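Local coordinates for LRR receptor-like serine/threonine-protein kinase RGI3 (Arabidopsis thaliana, PDB 5HZ0) that acts as a cell-surface receptor for RGF peptide hormones, which maintain the root stem cell niche, and pairs with SERK co-receptors once the peptide has bound, at residues A[312-317]-A[336-341]; A[326-331]-A[347-352]; A[353-358]-A[377-382]; A[428-433]-A[450-455]. The protein carries 5 engineered substitutions. All coordinates share one frame; numbering follows the deposited sequence.

All four contacts join successive turns of the extracellular leucine-rich repeat solenoid. Contacts 1 and 2 interleave along the chain, since their segments alternate; contact 3 follows, then contact 4. Contacts 2, 3 and 4 reach the long run of parallel strands to which 330-332, 354-356, 378-380 and 450-452 belong, whereas contact 1 lies in a separate, weakly bonded set of three short parallel strands. Contacts 2 and 3, with centres 12 Å apart, touch directly through neighbouring strands 330-332 and 354-356. Contact 4 has its centre 16 Å from that of contact 3, farther along the coil. The bound peptide meets residues of contacts 2 and 3, consistent with strands of successive repeats offering side chains to the hormone.

Contact 1. Residues A[312-317]-A[336-341]; sequences NLITGE and NKLTGN
Asn336 and Ile314 lie side by side and point the same way, which brings the amide oxygen of the asparagine up to the neighbouring turn. Asn336 OD1 accepts the Ile314 N-H at 3.0 Å, with the donor tilted 30° from the plane of the amide carbonyl. CG of Asn336 stands anti to its own carbonyl carbon and beside its backbone N (chi1 -84°). ND2 of the same amide donates to Ala333 O of its own turn and to Ile309 O of the preceding one. Asn312 carries the equivalent amide one turn earlier, with ND2 bonded to Ile309 O and OD1 to Ile290 N. Such a column of buried asparagines is the asparagine ladder of leucine-rich repeats.

Ile314 also runs alongside Leu338, the two pointing the same way, and their branches CG2 and CD2 come to 4.2 Å. On the outer side Thr315 and Lys337 cross obliquely, with Thr315 CG2 3.6 Å from Lys337 CB, while the Thr315 hydroxyl is taken by Gly292 O. Farther along, Gly316 O receives the Thr339 N-H at 2.8 Å and nearly straight (167°); Thr339 OG1 adds only a weak bond to the same oxygen.

The threonine-glycine pairs at 315-316 and 339-340 fit the plant-type repeat, which forms a second sheet beyond the main one. Here the short, weakly bonded strand 337-340 lies between strands 315-316 and 361-362, all parallel; Leu338 packs on Leu362, Thr339 touches Ser361, and Leu338 N is bonded to Asn360 OD1.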
loop_
_atom_site.group_PDB
_atom_site.type_symbol
_atom_site.label_atom_id
_atom_site.label_comp_id
_atom_site.label_asym_id
_atom_site.label_seq_id
_atom_site.Cartn_x
_atom_site.Cartn_y
_atom_site.Cartn_z
ATOM N N ASN A 312 -13.690 0.342 -10.004
ATOM C CA ASN A 312 -14.597 -0.470 -10.806
ATOM C C ASN A 312 -15.485 0.422 -11.676
ATOM O O ASN A 312 -15.169 1.587 -11.927
ATOM C CB ASN A 312 -15.462 -1.360 -9.914
ATOM C CG ASN A 312 -14.702 -2.545 -9.361
ATOM O OD1 ASN A 312 -14.394 -3.477 -10.096
ATOM N ND2 ASN A 312 -14.395 -2.518 -8.056
ATOM N N LEU A 313 -16.525 -0.180 -12.228
ATOM C CA LEU A 313 -17.563 0.514 -12.990
ATOM C C LEU A 313 -18.914 0.757 -12.263
ATOM O O LEU A 313 -19.947 0.931 -12.910
ATOM C CB LEU A 313 -17.722 -0.106 -14.394
ATOM C CG LEU A 313 -16.439 -0.237 -15.247
ATOM C CD1 LEU A 313 -16.736 -0.970 -16.550
ATOM C CD2 LEU A 313 -15.739 1.103 -15.527
ATOM N N ILE A 314 -18.952 0.605 -10.947
ATOM C CA ILE A 314 -20.238 0.628 -10.217
ATOM C C ILE A 314 -20.986 1.964 -10.327
ATOM O O ILE A 314 -20.418 3.030 -10.084
ATOM C CB ILE A 314 -20.032 0.227 -8.768
ATOM C CG1 ILE A 314 -19.245 -1.088 -8.733
ATOM C CG2 ILE A 314 -21.390 0.168 -7.994
ATOM C CD1 ILE A 314 -18.787 -1.493 -7.354
ATOM N N THR A 315 -22.244 1.901 -10.751
ATOM C CA THR A 315 -23.073 3.095 -10.898
ATOM C C THR A 315 -24.115 3.137 -9.797
ATOM O O THR A 315 -24.245 2.200 -9.036
ATOM C CB THR A 315 -23.847 3.048 -12.223
ATOM O OG1 THR A 315 -24.416 1.745 -12.367
ATOM C CG2 THR A 315 -22.925 3.308 -13.403
ATOM N N GLY A 316 -24.905 4.201 -9.759
ATOM C CA GLY A 316 -26.029 4.272 -8.859
ATOM C C GLY A 316 -25.705 5.066 -7.620
ATOM O O GLY A 316 -24.662 5.728 -7.546
ATOM N N GLU A 317 -26.608 4.988 -6.643
ATOM C CA GLU A 317 -26.454 5.676 -5.372
ATOM C C GLU A 317 -25.977 4.739 -4.268
ATOM O O GLU A 317 -26.290 3.551 -4.273
ATOM C CB GLU A 317 -27.773 6.304 -4.937
ATOM C CG GLU A 317 -28.293 7.392 -5.848
ATOM C CD GLU A 317 -29.303 8.274 -5.137
ATOM O OE1 GLU A 317 -30.174 8.862 -5.807
ATOM O OE2 GLU A 317 -29.213 8.380 -3.896
ATOM N N ASN A 336 -15.213 5.032 -9.069
ATOM C CA ASN A 336 -16.376 4.391 -9.653
ATOM C C ASN A 336 -17.247 5.414 -10.379
ATOM O O ASN A 336 -16.837 6.550 -10.601
ATOM C CB ASN A 336 -17.204 3.679 -8.572
ATOM C CG ASN A 336 -16.676 2.320 -8.266
ATOM O OD1 ASN A 336 -16.758 1.417 -9.107
ATOM N ND2 ASN A 336 -16.100 2.157 -7.068
ATOM N N LYS A 337 -18.431 4.976 -10.781
ATOM C CA LYS A 337 -19.487 5.832 -11.320
ATOM C C LYS A 337 -20.605 6.264 -10.335
ATOM O O LYS A 337 -21.724 6.559 -10.768
ATOM C CB LYS A 337 -20.054 5.248 -12.610
ATOM C CG LYS A 337 -19.369 5.754 -13.835
ATOM C CD LYS A 337 -17.979 5.219 -13.993
ATOM C CE LYS A 337 -17.344 5.898 -15.218
ATOM N NZ LYS A 337 -15.854 5.841 -15.227
ATOM N N LEU A 338 -20.377 6.137 -9.031
ATOM C CA LEU A 338 -21.395 6.507 -8.040
ATOM C C LEU A 338 -21.940 7.935 -8.194
ATOM O O LEU A 338 -21.166 8.872 -8.375
ATOM C CB LEU A 338 -20.841 6.345 -6.622
ATOM C CG LEU A 338 -20.340 4.976 -6.165
ATOM C CD1 LEU A 338 -19.751 5.100 -4.771
ATOM C CD2 LEU A 338 -21.436 3.930 -6.197
ATOM N N THR A 339 -23.268 8.094 -8.099
ATOM C CA THR A 339 -23.917 9.421 -8.098
ATOM C C THR A 339 -24.812 9.629 -6.887
ATOM O O THR A 339 -25.009 8.719 -6.084
ATOM C CB THR A 339 -24.850 9.604 -9.300
ATOM O OG1 THR A 339 -25.752 8.495 -9.358
ATOM C CG2 THR A 339 -24.061 9.680 -10.605
ATOM N N GLY A 340 -25.398 10.818 -6.793
ATOM C CA GLY A 340 -26.340 11.116 -5.728
ATOM C C GLY A 340 -25.641 11.661 -4.505
ATOM O O GLY A 340 -24.424 11.849 -4.513
ATOM N N ASN A 341 -26.417 11.918 -3.459
ATOM C CA ASN A 341 -25.883 12.357 -2.172
ATOM C C ASN A 341 -25.175 11.230 -1.445
ATOM O O ASN A 341 -25.541 10.068 -1.564
ATOM C CB ASN A 341 -27.005 12.863 -1.258
ATOM C CG ASN A 341 -27.703 14.095 -1.800
ATOM O OD1 ASN A 341 -28.488 14.013 -2.745
ATOM N ND2 ASN A 341 -27.455 15.238 -1.175
#

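Contact 2. Residues A[326-331]-A[347-352]; sequences RSLTMF and SQCREL
Thr329 and Leu352 bring their CA atoms to 4.1 Å and Arg326 and Cys349 to 4.9 Å, while the later segment folds through a type I turn from Cys349 to Leu352 and the earlier one runs on into a strand. Leu328 and Leu352 lie side by side and point the same way, with Leu352 CD2 4.0 Å from Leu328 CG. CG of Leu328 is anti to its backbone N (chi1 -162°), on the side where Leu352 lies. The same CD2 of Leu352 reaches Phe331 CB at 4.3 Å and lies 3.5 Å from Leu328 O. Leu328 CD2, which also touches Leu352 CD2, reaches Cys349 SG at 4.3 Å. A small buried group of apolar side chains thus spans the two turns.

Toward solvent the contact is polar. The Arg326 side chain runs across that of Gln348, CD lying 3.4 Å from Gln348 O, and its guanidinium is turned 61° from the Gln348 amide. Arg326 NE is held by Ser323 O. Thr329 meets the backbone of the turn, its CG2 4.1 Å from Glu351 O. The carboxylate of Glu351 is modelled too close to the 326-328 backbone, so its placing is doubtful.

Thr329 OG1 is bonded to Thr305 O, linking to the preceding turn. Repeated leucines leading into a short strand, with a 3-10 segment (here 347-348) at the return, are the pattern of a leucine-rich repeat; here the strand carries Met330, which belongs to the peptide-recognition motif and packs on a modified side chain of the bound hormone.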
loop_
_atom_site.group_PDB
_atom_site.type_symbol
_atom_site.label_atom_id
_atom_site.label_comp_id
_atom_site.label_asym_id
_atom_site.label_seq_id
_atom_site.Cartn_x
_atom_site.Cartn_y
_atom_site.Cartn_z
ATOM N N ARG A 326 -23.262 -2.254 11.212
ATOM C CA ARG A 326 -22.926 -1.520 12.414
ATOM C C ARG A 326 -21.503 -1.801 12.820
ATOM O O ARG A 326 -20.965 -1.147 13.698
ATOM C CB ARG A 326 -23.886 -1.881 13.551
ATOM C CG ARG A 326 -25.309 -1.400 13.328
ATOM C CD ARG A 326 -25.376 0.120 13.325
ATOM N NE ARG A 326 -26.675 0.597 12.871
ATOM C CZ ARG A 326 -27.745 0.687 13.650
ATOM N NH1 ARG A 326 -27.664 0.339 14.928
ATOM N NH2 ARG A 326 -28.891 1.127 13.150
ATOM N N SER A 327 -20.902 -2.791 12.176
ATOM C CA SER A 327 -19.517 -3.136 12.431
ATOM C C SER A 327 -18.520 -2.597 11.396
ATOM O O SER A 327 -17.312 -2.760 11.565
ATOM C CB SER A 327 -19.382 -4.643 12.622
ATOM O OG SER A 327 -19.987 -5.021 13.847
ATOM N N LEU A 328 -19.025 -1.913 10.363
ATOM C CA LEU A 328 -18.166 -1.435 9.273
ATOM C C LEU A 328 -17.081 -0.465 9.762
ATOM O O LEU A 328 -17.371 0.617 10.297
ATOM C CB LEU A 328 -19.040 -0.731 8.244
ATOM C CG LEU A 328 -18.541 -0.475 6.826
ATOM C CD1 LEU A 328 -18.321 -1.794 6.103
ATOM C CD2 LEU A 328 -19.534 0.401 6.065
ATOM N N THR A 329 -15.826 -0.882 9.590
ATOM C CA THR A 329 -14.653 -0.056 9.863
ATOM C C THR A 329 -14.126 0.722 8.670
ATOM O O THR A 329 -13.580 1.806 8.813
ATOM C CB THR A 329 -13.526 -0.853 10.553
ATOM O OG1 THR A 329 -13.017 -1.863 9.672
ATOM C CG2 THR A 329 -14.062 -1.499 11.792
ATOM N N MET A 330 -14.249 0.116 7.499
ATOM C CA MET A 330 -13.590 0.615 6.301
ATOM C C MET A 330 -14.527 0.553 5.103
ATOM O O MET A 330 -15.062 -0.517 4.780
ATOM C CB MET A 330 -12.335 -0.207 6.021
ATOM C CG MET A 330 -11.445 0.386 4.949
ATOM S SD MET A 330 -9.918 -0.539 4.739
ATOM C CE MET A 330 -9.270 -0.486 6.412
ATOM N N PHE A 331 -14.748 1.700 4.464
ATOM C CA PHE A 331 -15.590 1.730 3.284
ATOM C C PHE A 331 -14.830 2.442 2.140
ATOM O O PHE A 331 -14.692 3.683 2.125
ATOM C CB PHE A 331 -16.911 2.438 3.641
ATOM C CG PHE A 331 -17.893 2.550 2.505
ATOM C CD1 PHE A 331 -17.974 1.566 1.529
ATOM C CD2 PHE A 331 -18.741 3.651 2.414
ATOM C CE1 PHE A 331 -18.877 1.680 0.464
ATOM C CE2 PHE A 331 -19.634 3.771 1.355
ATOM C CZ PHE A 331 -19.702 2.775 0.376
ATOM N N SER A 347 -23.414 7.665 8.826
ATOM C CA SER A 347 -22.944 8.018 10.164
ATOM C C SER A 347 -23.484 7.096 11.273
ATOM O O SER A 347 -22.960 7.109 12.386
ATOM C CB SER A 347 -23.309 9.459 10.504
ATOM O OG SER A 347 -24.713 9.587 10.630
ATOM N N GLN A 348 -24.521 6.303 10.990
ATOM C CA GLN A 348 -24.946 5.308 11.976
ATOM C C GLN A 348 -23.975 4.145 12.077
ATOM O O GLN A 348 -24.109 3.298 12.951
ATOM C CB GLN A 348 -26.349 4.790 11.700
ATOM C CG GLN A 348 -27.421 5.814 11.935
ATOM C CD GLN A 348 -28.760 5.310 11.496
ATOM O OE1 GLN A 348 -29.165 4.196 11.853
ATOM N NE2 GLN A 348 -29.458 6.110 10.690
ATOM N N CYS A 349 -22.989 4.101 11.192
ATOM C CA CYS A 349 -21.943 3.119 11.359
ATOM C C CYS A 349 -20.925 3.858 12.223
ATOM O O CYS A 349 -20.064 4.590 11.708
ATOM C CB CYS A 349 -21.314 2.739 10.002
ATOM S SG CYS A 349 -22.460 2.251 8.649
ATOM N N ARG A 350 -20.926 3.519 13.519
ATOM C CA ARG A 350 -20.223 4.303 14.540
ATOM C C ARG A 350 -18.738 3.990 14.547
ATOM O O ARG A 350 -17.931 4.790 14.987
ATOM C CB ARG A 350 -20.818 4.075 15.954
ATOM C CG ARG A 350 -22.306 4.410 16.124
ATOM C CD ARG A 350 -22.643 5.806 15.628
ATOM N NE ARG A 350 -21.866 6.827 16.322
ATOM C CZ ARG A 350 -21.722 8.085 15.907
ATOM N NH1 ARG A 350 -22.311 8.500 14.789
ATOM N NH2 ARG A 350 -20.982 8.935 16.618
ATOM N N GLU A 351 -18.385 2.812 14.065
ATOM C CA GLU A 351 -17.002 2.339 14.048
ATOM C C GLU A 351 -16.187 2.759 12.839
ATOM O O GLU A 351 -15.024 2.373 12.760
ATOM C CB GLU A 351 -16.973 0.812 14.031
ATOM C CG GLU A 351 -18.322 0.105 13.734
ATOM C CD GLU A 351 -19.120 0.667 12.517
ATOM O OE1 GLU A 351 -19.269 1.881 12.398
ATOM O OE2 GLU A 351 -19.636 -0.085 11.676
ATOM N N LEU A 352 -16.759 3.501 11.890
ATOM C CA LEU A 352 -16.015 3.776 10.653
ATOM C C LEU A 352 -14.654 4.430 10.915
ATOM O O LEU A 352 -14.572 5.505 11.500
ATOM C CB LEU A 352 -16.828 4.688 9.735
ATOM C CG LEU A 352 -17.810 3.956 8.824
ATOM C CD1 LEU A 352 -18.707 4.948 8.106
ATOM C CD2 LEU A 352 -17.069 3.044 7.856
#

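Contact 3. Residues A[353-358]-A[377-382]; sequences QAIDLS and TKLLLL
Gln353 O is gripped by three donors of the next turn: Thr377 N at 2.8 Å, Lys378 N at 3.2 Å and Thr377 OG1. Both N-H groups approach in the carbonyl plane, whereas the hydroxyl stands 45° above it. From there the two strands run on parallel, their axes 10° apart. Ile355 N donates to Lys378 O, Leu380 N to Ile355 O, and Leu357 N to Leu380 O at 2.8 Å. This is the repeated parallel strand of the leucine-rich repeat solenoid: Ile355 and Leu379 share the inward face, and Leu357 CB meets Leu381 CD2 at 3.9 Å.

On the opposite face, Asp356 and Leu380 lie across each other, with Asp356 CG 3.6 Å from Leu380 CB. CG of Asp356 is anti to its backbone N (chi1 -168°), and OD1 takes both Ser358 N and Ser358 OG at 3.0 Å, closing an Asx turn. OD2 accepts a bond from the backbone of the bound peptide. An alanine here would probably leave that peptide group and Ser358 without their acceptors, freeing the serine hydroxyl to turn. Lys378, its chain extended beyond CG, donates from NZ to a polar side chain of the peptide.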
loop_
_atom_site.group_PDB
_atom_site.type_symbol
_atom_site.label_atom_id
_atom_site.label_comp_id
_atom_site.label_asym_id
_atom_site.label_seq_id
_atom_site.Cartn_x
_atom_site.Cartn_y
_atom_site.Cartn_z
ATOM N N GLN A 353 -13.586 3.755 10.496
ATOM C CA GLN A 353 -12.247 4.324 10.564
ATOM C C GLN A 353 -11.842 5.119 9.330
ATOM O O GLN A 353 -11.215 6.175 9.428
ATOM C CB GLN A 353 -11.228 3.254 10.939
ATOM C CG GLN A 353 -11.527 2.683 12.318
ATOM C CD GLN A 353 -10.778 1.405 12.624
ATOM O OE1 GLN A 353 -9.882 0.992 11.884
ATOM N NE2 GLN A 353 -11.155 0.758 13.715
ATOM N N ALA A 354 -12.191 4.583 8.166
ATOM C CA ALA A 354 -11.761 5.148 6.895
ATOM C C ALA A 354 -12.881 5.127 5.879
ATOM O O ALA A 354 -13.447 4.072 5.570
ATOM C CB ALA A 354 -10.552 4.387 6.360
ATOM N N ILE A 355 -13.208 6.298 5.360
ATOM C CA ILE A 355 -14.117 6.386 4.233
ATOM C C ILE A 355 -13.359 6.997 3.034
ATOM O O ILE A 355 -12.875 8.122 3.133
ATOM C CB ILE A 355 -15.322 7.277 4.576
ATOM C CG1 ILE A 355 -16.072 6.725 5.783
ATOM C CG2 ILE A 355 -16.255 7.415 3.379
ATOM C CD1 ILE A 355 -17.047 7.716 6.383
ATOM N N ASP A 356 -13.214 6.250 1.938
ATOM C CA ASP A 356 -12.732 6.855 0.695
ATOM C C ASP A 356 -13.757 6.668 -0.422
ATOM O O ASP A 356 -13.930 5.567 -0.964
ATOM C CB ASP A 356 -11.373 6.268 0.282
ATOM C CG ASP A 356 -10.680 7.067 -0.850
ATOM O OD1 ASP A 356 -11.351 7.863 -1.554
ATOM O OD2 ASP A 356 -9.447 6.890 -1.028
ATOM N N LEU A 357 -14.437 7.769 -0.734
ATOM C CA LEU A 357 -15.385 7.888 -1.851
ATOM C C LEU A 357 -14.891 8.676 -3.095
ATOM O O LEU A 357 -15.696 9.046 -3.959
ATOM C CB LEU A 357 -16.744 8.377 -1.344
ATOM C CG LEU A 357 -17.308 7.489 -0.229
ATOM C CD1 LEU A 357 -18.617 8.029 0.320
ATOM C CD2 LEU A 357 -17.473 6.047 -0.708
ATOM N N SER A 358 -13.601 8.995 -3.149
ATOM C CA SER A 358 -13.058 9.880 -4.208
ATOM C C SER A 358 -13.299 9.355 -5.612
ATOM O O SER A 358 -13.549 8.171 -5.818
ATOM C CB SER A 358 -11.539 10.075 -4.070
ATOM O OG SER A 358 -11.142 10.539 -2.787
ATOM N N THR A 377 -10.547 8.283 11.096
ATOM C CA THR A 377 -9.224 8.875 10.824
ATOM C C THR A 377 -9.084 9.480 9.433
ATOM O O THR A 377 -8.400 10.487 9.240
ATOM C CB THR A 377 -8.054 7.900 11.084
ATOM O OG1 THR A 377 -8.121 6.812 10.162
ATOM C CG2 THR A 377 -8.127 7.361 12.505
ATOM N N LYS A 378 -9.708 8.827 8.460
ATOM C CA LYS A 378 -9.529 9.199 7.065
ATOM C C LYS A 378 -10.858 9.485 6.405
ATOM O O LYS A 378 -11.746 8.627 6.370
ATOM C CB LYS A 378 -8.821 8.084 6.311
ATOM C CG LYS A 378 -7.424 7.807 6.799
ATOM C CD LYS A 378 -6.851 6.647 6.010
ATOM C CE LYS A 378 -5.433 6.327 6.422
ATOM N NZ LYS A 378 -5.038 5.047 5.784
ATOM N N LEU A 379 -10.987 10.700 5.886
ATOM C CA LEU A 379 -12.157 11.063 5.093
ATOM C C LEU A 379 -11.663 11.584 3.736
ATOM O O LEU A 379 -11.019 12.644 3.650
ATOM C CB LEU A 379 -13.008 12.103 5.833
ATOM C CG LEU A 379 -14.284 12.632 5.173
ATOM C CD1 LEU A 379 -15.120 11.484 4.667
ATOM C CD2 LEU A 379 -15.132 13.529 6.124
ATOM N N LEU A 380 -11.935 10.818 2.682
ATOM C CA LEU A 380 -11.474 11.184 1.346
ATOM C C LEU A 380 -12.642 11.191 0.386
ATOM O O LEU A 380 -13.169 10.141 -0.001
ATOM C CB LEU A 380 -10.434 10.176 0.890
ATOM C CG LEU A 380 -9.385 9.900 1.970
ATOM C CD1 LEU A 380 -8.594 8.638 1.674
ATOM C CD2 LEU A 380 -8.455 11.101 2.143
ATOM N N LEU A 381 -13.066 12.415 0.081
ATOM C CA LEU A 381 -14.161 12.752 -0.825
ATOM C C LEU A 381 -13.720 13.442 -2.137
ATOM O O LEU A 381 -14.543 14.045 -2.840
ATOM C CB LEU A 381 -15.237 13.556 -0.086
ATOM C CG LEU A 381 -15.851 12.942 1.177
ATOM C CD1 LEU A 381 -16.969 13.837 1.660
ATOM C CD2 LEU A 381 -16.364 11.527 0.956
ATOM N N LEU A 382 -12.414 13.467 -2.381
ATOM C CA LEU A 382 -11.850 14.249 -3.471
ATOM C C LEU A 382 -12.374 13.868 -4.856
ATOM O O LEU A 382 -12.809 12.742 -5.080
ATOM C CB LEU A 382 -10.311 14.280 -3.419
ATOM C CG LEU A 382 -9.442 13.046 -3.676
ATOM C CD1 LEU A 382 -9.131 12.846 -5.161
ATOM C CD2 LEU A 382 -8.163 13.155 -2.888
#

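Contact 4. Residues A[428-433]-A[450-455]; sequences DISENR and FLDLHT
Ser430 CB sits squarely over the centre of the His454 ring, 3.5 Å from the centroid and 10° off the ring normal, a CH-pi contact. Next to it the side chains of Asp428 and Asp452 run side by side and point the same way, with carboxylate planes only 4° apart and Asp428 OD1 3.7 Å from Asp452 OD2. Three backbone hydrogen bonds join the segments: Ile429 N to Asp452 O at 3.0 Å, Glu431 N to His454 O at 2.8 Å and Asn432 N to Thr455 O at 3.1 Å. Farther from the carboxylates, Glu431 CG rests against Thr455 CB.

These groups are held by hydrogen bonds within each segment, and beyond them by Arg404. With Ser430 OG between its backbone N and carbonyl carbon (chi1 54°), Asp428 OD1 takes this hydroxyl on its syn lone pair at 2.7 Å. The same oxygen meets the Ser430 N-H nearly end-on along the C-O bond, closing an Asx turn; together the two bonds probably help keep Ser430 in place over the ring. A bond from His454 ND1 to Asp452 OD1, 2.6 Å, limits the rotation of the ring. Asp428 OD2 forms a salt bridge with Arg404, which probably eases the repulsion between the two carboxylates. Replacing Asp428 by alanine would probably leave Arg404 without its charged mate and set the Ser430 hydroxyl free to turn away.

Asn432 ND2 bonds Ile429 O within the turn, and Asn432 OD1 receives Leu410 N from the preceding one. Strand 450-452 lies between strands 426-428 and 473-475 of the parallel array: Phe450 stacks with both Phe426 and Phe473, while Asp452 and His454 touch Asp475.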
loop_
_atom_site.group_PDB
_atom_site.type_symbol
_atom_site.label_atom_id
_atom_site.label_comp_id
_atom_site.label_asym_id
_atom_site.label_seq_id
_atom_site.Cartn_x
_atom_site.Cartn_y
_atom_site.Cartn_z
ATOM N N ASP A 428 -6.379 18.636 2.544
ATOM C CA ASP A 428 -6.409 19.128 1.181
ATOM C C ASP A 428 -7.843 19.544 0.848
ATOM O O ASP A 428 -8.729 18.685 0.710
ATOM C CB ASP A 428 -5.938 18.012 0.233
ATOM C CG ASP A 428 -5.720 18.503 -1.175
ATOM O OD1 ASP A 428 -6.019 19.691 -1.417
ATOM O OD2 ASP A 428 -5.263 17.709 -2.036
ATOM N N ILE A 429 -8.066 20.859 0.785
ATOM C CA ILE A 429 -9.307 21.494 0.288
ATOM C C ILE A 429 -9.201 22.205 -1.091
ATOM O O ILE A 429 -10.079 22.986 -1.499
ATOM C CB ILE A 429 -10.067 22.286 1.402
ATOM C CG1 ILE A 429 -10.046 21.497 2.722
ATOM C CG2 ILE A 429 -11.513 22.628 0.955
ATOM C CD1 ILE A 429 -10.215 22.416 3.955
ATOM N N SER A 430 -8.089 21.984 -1.787
ATOM C CA SER A 430 -7.832 22.723 -3.014
ATOM C C SER A 430 -8.917 22.482 -4.064
ATOM O O SER A 430 -9.677 21.515 -3.973
ATOM C CB SER A 430 -6.464 22.361 -3.587
ATOM O OG SER A 430 -6.350 20.970 -3.762
ATOM N N GLU A 431 -9.023 23.409 -5.015
ATOM C CA GLU A 431 -9.965 23.296 -6.131
ATOM C C GLU A 431 -11.413 23.201 -5.684
ATOM O O GLU A 431 -12.096 22.204 -5.914
ATOM C CB GLU A 431 -9.603 22.126 -7.046
ATOM C CG GLU A 431 -8.281 22.295 -7.775
ATOM C CD GLU A 431 -8.089 21.241 -8.841
ATOM O OE1 GLU A 431 -7.933 21.595 -10.030
ATOM O OE2 GLU A 431 -8.097 20.046 -8.491
ATOM N N ASN A 432 -11.866 24.278 -5.061
ATOM C CA ASN A 432 -13.249 24.436 -4.678
ATOM C C ASN A 432 -13.575 25.920 -4.844
ATOM O O ASN A 432 -12.839 26.630 -5.506
ATOM C CB ASN A 432 -13.487 23.944 -3.234
ATOM C CG ASN A 432 -13.546 22.411 -3.127
ATOM O OD1 ASN A 432 -14.574 21.798 -3.402
ATOM N ND2 ASN A 432 -12.441 21.800 -2.722
ATOM N N ARG A 433 -14.724 26.345 -4.332
ATOM C CA ARG A 433 -15.186 27.738 -4.321
ATOM C C ARG A 433 -15.083 28.483 -2.988
ATOM O O ARG A 433 -15.893 29.390 -2.735
ATOM C CB ARG A 433 -16.597 27.846 -4.864
ATOM C CG ARG A 433 -16.822 26.944 -6.026
ATOM C CD ARG A 433 -16.220 27.485 -7.295
ATOM N NE ARG A 433 -17.133 27.165 -8.388
ATOM C CZ ARG A 433 -17.062 26.059 -9.119
ATOM N NH1 ARG A 433 -16.093 25.177 -8.890
ATOM N NH2 ARG A 433 -17.951 25.841 -10.083
ATOM N N PHE A 450 0.367 19.365 6.747
ATOM C CA PHE A 450 0.152 19.555 5.317
ATOM C C PHE A 450 -1.139 20.315 5.118
ATOM O O PHE A 450 -2.205 19.804 5.454
ATOM C CB PHE A 450 0.073 18.203 4.603
ATOM C CG PHE A 450 -0.209 18.297 3.108
ATOM C CD1 PHE A 450 -1.479 18.614 2.636
ATOM C CD2 PHE A 450 0.796 18.033 2.169
ATOM C CE1 PHE A 450 -1.740 18.687 1.272
ATOM C CE2 PHE A 450 0.533 18.099 0.793
ATOM C CZ PHE A 450 -0.739 18.425 0.350
ATOM N N LEU A 451 -1.042 21.514 4.543
ATOM C CA LEU A 451 -2.211 22.340 4.317
ATOM C C LEU A 451 -2.230 22.813 2.855
ATOM O O LEU A 451 -1.442 23.692 2.447
ATOM C CB LEU A 451 -2.177 23.522 5.291
ATOM C CG LEU A 451 -3.307 24.524 5.182
ATOM C CD1 LEU A 451 -4.657 23.836 5.313
ATOM C CD2 LEU A 451 -3.144 25.619 6.227
ATOM N N ASP A 452 -3.175 22.269 2.086
ATOM C CA ASP A 452 -3.324 22.632 0.688
ATOM C C ASP A 452 -4.682 23.305 0.470
ATOM O O ASP A 452 -5.719 22.638 0.437
ATOM C CB ASP A 452 -3.267 21.350 -0.144
ATOM C CG ASP A 452 -2.960 21.596 -1.620
ATOM O OD1 ASP A 452 -3.104 22.742 -2.121
ATOM O OD2 ASP A 452 -2.583 20.600 -2.275
ATOM N N LEU A 453 -4.668 24.625 0.317
ATOM C CA LEU A 453 -5.856 25.426 -0.029
ATOM C C LEU A 453 -5.958 25.941 -1.499
ATOM O O LEU A 453 -6.807 26.781 -1.805
ATOM C CB LEU A 453 -6.061 26.563 0.980
ATOM C CG LEU A 453 -6.124 26.141 2.459
ATOM C CD1 LEU A 453 -6.497 27.313 3.381
ATOM C CD2 LEU A 453 -7.073 24.970 2.652
ATOM N N HIS A 454 -5.056 25.511 -2.379
ATOM C CA HIS A 454 -4.925 26.154 -3.695
ATOM C C HIS A 454 -6.168 26.128 -4.606
ATOM O O HIS A 454 -6.990 25.227 -4.514
ATOM C CB HIS A 454 -3.657 25.682 -4.450
ATOM C CG HIS A 454 -3.804 24.370 -5.159
ATOM N ND1 HIS A 454 -3.260 23.196 -4.673
ATOM C CD2 HIS A 454 -4.390 24.050 -6.334
ATOM C CE1 HIS A 454 -3.520 22.211 -5.509
ATOM N NE2 HIS A 454 -4.208 22.701 -6.528
ATOM N N THR A 455 -6.305 27.137 -5.463
ATOM C CA THR A 455 -7.446 27.224 -6.377
ATOM C C THR A 455 -8.793 27.311 -5.646
ATOM O O THR A 455 -9.634 26.410 -5.683
ATOM C CB THR A 455 -7.417 26.094 -7.441
ATOM O OG1 THR A 455 -6.167 26.159 -8.141
ATOM C CG2 THR A 455 -8.558 26.238 -8.454
#